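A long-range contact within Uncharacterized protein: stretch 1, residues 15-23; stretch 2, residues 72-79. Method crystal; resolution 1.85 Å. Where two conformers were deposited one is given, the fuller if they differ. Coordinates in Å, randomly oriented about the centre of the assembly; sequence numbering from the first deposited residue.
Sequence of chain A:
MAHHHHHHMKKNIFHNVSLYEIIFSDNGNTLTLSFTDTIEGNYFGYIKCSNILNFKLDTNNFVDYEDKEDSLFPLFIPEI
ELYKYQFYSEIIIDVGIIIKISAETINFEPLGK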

# COMPACT_ATOMS: atom_id res chain seq x y z
N HIS A 15 -5.41 -16.29 -12.76
CA HIS A 15 -4.35 -16.68 -13.68
C HIS A 15 -4.22 -15.66 -14.81
O HIS A 15 -5.22 -15.22 -15.38
CB HIS A 15 -4.61 -18.06 -14.27
CG HIS A 15 -4.37 -19.19 -13.33
ND1 HIS A 15 -4.77 -19.16 -12.01
CD2 HIS A 15 -3.81 -20.40 -13.52
CE1 HIS A 15 -4.45 -20.31 -11.43
NE2 HIS A 15 -3.85 -21.07 -12.32
N ASN A 16 -2.98 -15.30 -15.13
CA ASN A 16 -2.64 -14.45 -16.27
C ASN A 16 -3.45 -13.16 -16.27
O ASN A 16 -4.19 -12.85 -17.20
CB ASN A 16 -2.80 -15.24 -17.57
CG ASN A 16 -1.92 -16.49 -17.61
OD1 ASN A 16 -0.89 -16.56 -16.93
ND2 ASN A 16 -2.34 -17.48 -18.38
N VAL A 17 -3.30 -12.38 -15.20
CA VAL A 17 -3.98 -11.11 -15.06
C VAL A 17 -2.95 -9.98 -14.99
O VAL A 17 -1.76 -10.20 -14.81
CB VAL A 17 -4.89 -11.07 -13.82
CG1 VAL A 17 -6.04 -12.07 -13.99
CG2 VAL A 17 -4.06 -11.39 -12.60
N SER A 18 -3.45 -8.75 -15.08
CA SER A 18 -2.62 -7.55 -15.06
C SER A 18 -3.15 -6.61 -13.98
O SER A 18 -4.27 -6.10 -14.11
CB SER A 18 -2.63 -6.86 -16.42
OG SER A 18 -1.83 -5.68 -16.40
N LEU A 19 -2.36 -6.40 -12.94
CA LEU A 19 -2.72 -5.48 -11.85
C LEU A 19 -2.46 -4.04 -12.27
O LEU A 19 -1.35 -3.69 -12.67
CB LEU A 19 -1.92 -5.82 -10.60
CG LEU A 19 -2.07 -4.85 -9.42
CD1 LEU A 19 -3.46 -5.02 -8.83
CD2 LEU A 19 -1.02 -5.18 -8.40
N TYR A 20 -3.49 -3.18 -12.15
CA TYR A 20 -3.31 -1.79 -12.55
C TYR A 20 -3.58 -0.79 -11.44
O TYR A 20 -3.33 0.41 -11.64
CB TYR A 20 -4.17 -1.44 -13.78
CG TYR A 20 -5.68 -1.40 -13.56
CD1 TYR A 20 -6.46 -2.53 -13.79
CD2 TYR A 20 -6.31 -0.23 -13.14
CE1 TYR A 20 -7.86 -2.49 -13.58
CE2 TYR A 20 -7.69 -0.18 -12.94
CZ TYR A 20 -8.45 -1.32 -13.16
OH TYR A 20 -9.82 -1.28 -12.96
N GLU A 21 -4.06 -1.22 -10.28
CA GLU A 21 -4.21 -0.27 -9.19
C GLU A 21 -4.40 -0.99 -7.87
O GLU A 21 -4.86 -2.14 -7.81
CB GLU A 21 -5.39 0.68 -9.42
CG GLU A 21 -6.70 -0.03 -9.43
CD GLU A 21 -7.86 0.91 -9.62
OE1 GLU A 21 -7.64 2.06 -10.05
OE2 GLU A 21 -9.00 0.50 -9.34
N ILE A 22 -4.08 -0.28 -6.80
CA ILE A 22 -4.20 -0.74 -5.42
C ILE A 22 -4.82 0.41 -4.65
O ILE A 22 -4.22 1.49 -4.59
CB ILE A 22 -2.84 -1.13 -4.81
CG1 ILE A 22 -2.18 -2.26 -5.61
CG2 ILE A 22 -3.01 -1.52 -3.35
CD1 ILE A 22 -0.75 -2.53 -5.17
N ILE A 23 -6.02 0.23 -4.13
CA ILE A 23 -6.85 1.35 -3.67
C ILE A 23 -7.31 1.11 -2.25
O ILE A 23 -7.93 0.08 -1.96
CB ILE A 23 -8.07 1.54 -4.59
CG1 ILE A 23 -7.59 1.81 -6.03
CG2 ILE A 23 -8.98 2.62 -4.05
CD1 ILE A 23 -6.85 3.13 -6.18
N LEU A 72 5.78 0.11 -12.06
CA LEU A 72 5.12 -0.97 -11.32
C LEU A 72 3.87 -1.44 -12.05
O LEU A 72 3.71 -2.64 -12.31
CB LEU A 72 4.79 -0.49 -9.92
CG LEU A 72 3.94 -1.41 -9.04
CD1 LEU A 72 4.67 -2.72 -8.78
CD2 LEU A 72 3.59 -0.69 -7.72
N PHE A 73 2.97 -0.52 -12.39
CA PHE A 73 1.72 -0.78 -13.10
C PHE A 73 1.89 -0.48 -14.59
O PHE A 73 2.54 0.50 -14.95
CB PHE A 73 0.58 0.08 -12.57
CG PHE A 73 0.31 -0.09 -11.10
CD1 PHE A 73 0.36 -1.35 -10.50
CD2 PHE A 73 -0.00 1.01 -10.32
CE1 PHE A 73 0.09 -1.49 -9.13
CE2 PHE A 73 -0.27 0.87 -8.95
CZ PHE A 73 -0.21 -0.37 -8.36
N PRO A 74 1.32 -1.30 -15.49
CA PRO A 74 0.55 -2.51 -15.19
C PRO A 74 1.48 -3.65 -14.80
O PRO A 74 2.55 -3.78 -15.38
CB PRO A 74 -0.17 -2.83 -16.52
CG PRO A 74 0.09 -1.65 -17.41
CD PRO A 74 1.34 -1.00 -16.92
N LEU A 75 1.09 -4.46 -13.83
CA LEU A 75 1.94 -5.54 -13.35
C LEU A 75 1.35 -6.86 -13.82
O LEU A 75 0.30 -7.29 -13.32
CB LEU A 75 2.05 -5.48 -11.83
CG LEU A 75 2.95 -6.50 -11.12
CD1 LEU A 75 4.41 -6.23 -11.46
CD2 LEU A 75 2.72 -6.44 -9.60
N PHE A 76 2.03 -7.54 -14.73
CA PHE A 76 1.52 -8.80 -15.24
C PHE A 76 1.84 -9.93 -14.26
O PHE A 76 2.98 -10.05 -13.78
CB PHE A 76 2.09 -9.05 -16.63
CG PHE A 76 1.85 -7.90 -17.57
CD1 PHE A 76 2.91 -7.23 -18.16
CD2 PHE A 76 0.56 -7.46 -17.82
CE1 PHE A 76 2.68 -6.16 -19.01
CE2 PHE A 76 0.33 -6.40 -18.66
CZ PHE A 76 1.39 -5.75 -19.27
N ILE A 77 0.83 -10.73 -13.92
CA ILE A 77 0.90 -11.72 -12.86
C ILE A 77 0.47 -13.08 -13.41
O ILE A 77 -0.68 -13.22 -13.85
CB ILE A 77 0.03 -11.33 -11.66
CG1 ILE A 77 0.49 -10.00 -11.05
CG2 ILE A 77 0.03 -12.42 -10.61
CD1 ILE A 77 -0.47 -9.45 -10.01
N PRO A 78 1.34 -14.09 -13.39
CA PRO A 78 0.90 -15.44 -13.78
C PRO A 78 -0.23 -15.99 -12.92
O PRO A 78 -1.16 -16.61 -13.46
CB PRO A 78 2.18 -16.27 -13.64
CG PRO A 78 3.30 -15.28 -13.79
CD PRO A 78 2.79 -14.03 -13.12
N GLU A 79 -0.16 -15.80 -11.61
CA GLU A 79 -1.18 -16.31 -10.69
C GLU A 79 -0.93 -15.69 -9.32
O GLU A 79 0.16 -15.19 -9.05
CB GLU A 79 -1.16 -17.83 -10.59
CG GLU A 79 0.11 -18.37 -9.96
CD GLU A 79 0.26 -19.87 -10.14
OE1 GLU A 79 -0.76 -20.55 -10.40
OE2 GLU A 79 1.41 -20.35 -10.04

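Antiparallel strands join through alternating wide and narrow pairs, and the contact between residues 15-23 and 72-79 illustrates how such a ladder is tied by its backbone and packed by side chains on both faces, with the apolar cluster around Leu19 on the Val17 face. Before the strand begins, His15 lays its imidazole against Glu79, whose CB sits over one face of the ring, 4.2 Å from the centroid of the His15 ring. The CA of His15 also approaches Pro78 O at 3.2 Å, a CA-H...O contact that accompanies the first true hydrogen bond, from Asn16 N to Pro78 O (2.8 Å).

Val17 opens the ladder proper. It forms a hydrogen-bonded pair with Ile77, in which Val17 N donates to Ile77 O at 3.1 Å and Ile77 N donates to Val17 O at 2.8 Å, while Val17 CG2 meets Ile77 CB at 4.2 Å. Ser18 and Phe76 make the intervening non-hydrogen-bonded pair, with CA atoms only 4.3 Å apart. Their side chains share the other face, where Ser18 OG lies 3.2 Å from Phe76 CE2 and 3.3 Å from Pro74 CB; these are packing contacts.

Leu19 repeats the pattern of Val17 with Leu75: Leu19 N to Leu75 O and Leu75 N to Leu19 O both measure 2.8 Å. Its side chain, on the same face as Val17, gathers apolar neighbours, with Leu19 CD2 4.1 Å from Leu75 CD2 and 3.9 Å from Phe73 CE1, and Leu19 CB 4.0 Å from Ile77 CD1.

Beyond this pair the ladder gives way to the ring of Phe73, the residue joined to Pro74 by a cis peptide bond. Tyr20 contributes its backbone, its O lying 3.6 Å from Phe73 CD2, while its CA-to-CB bond points away. Glu21 CA stands over the ring face, 4.3 Å from the Phe73 centroid, and Ile22 CG1 reaches Phe73 CZ at 3.9 Å, extending the apolar contact past the last hydrogen bond.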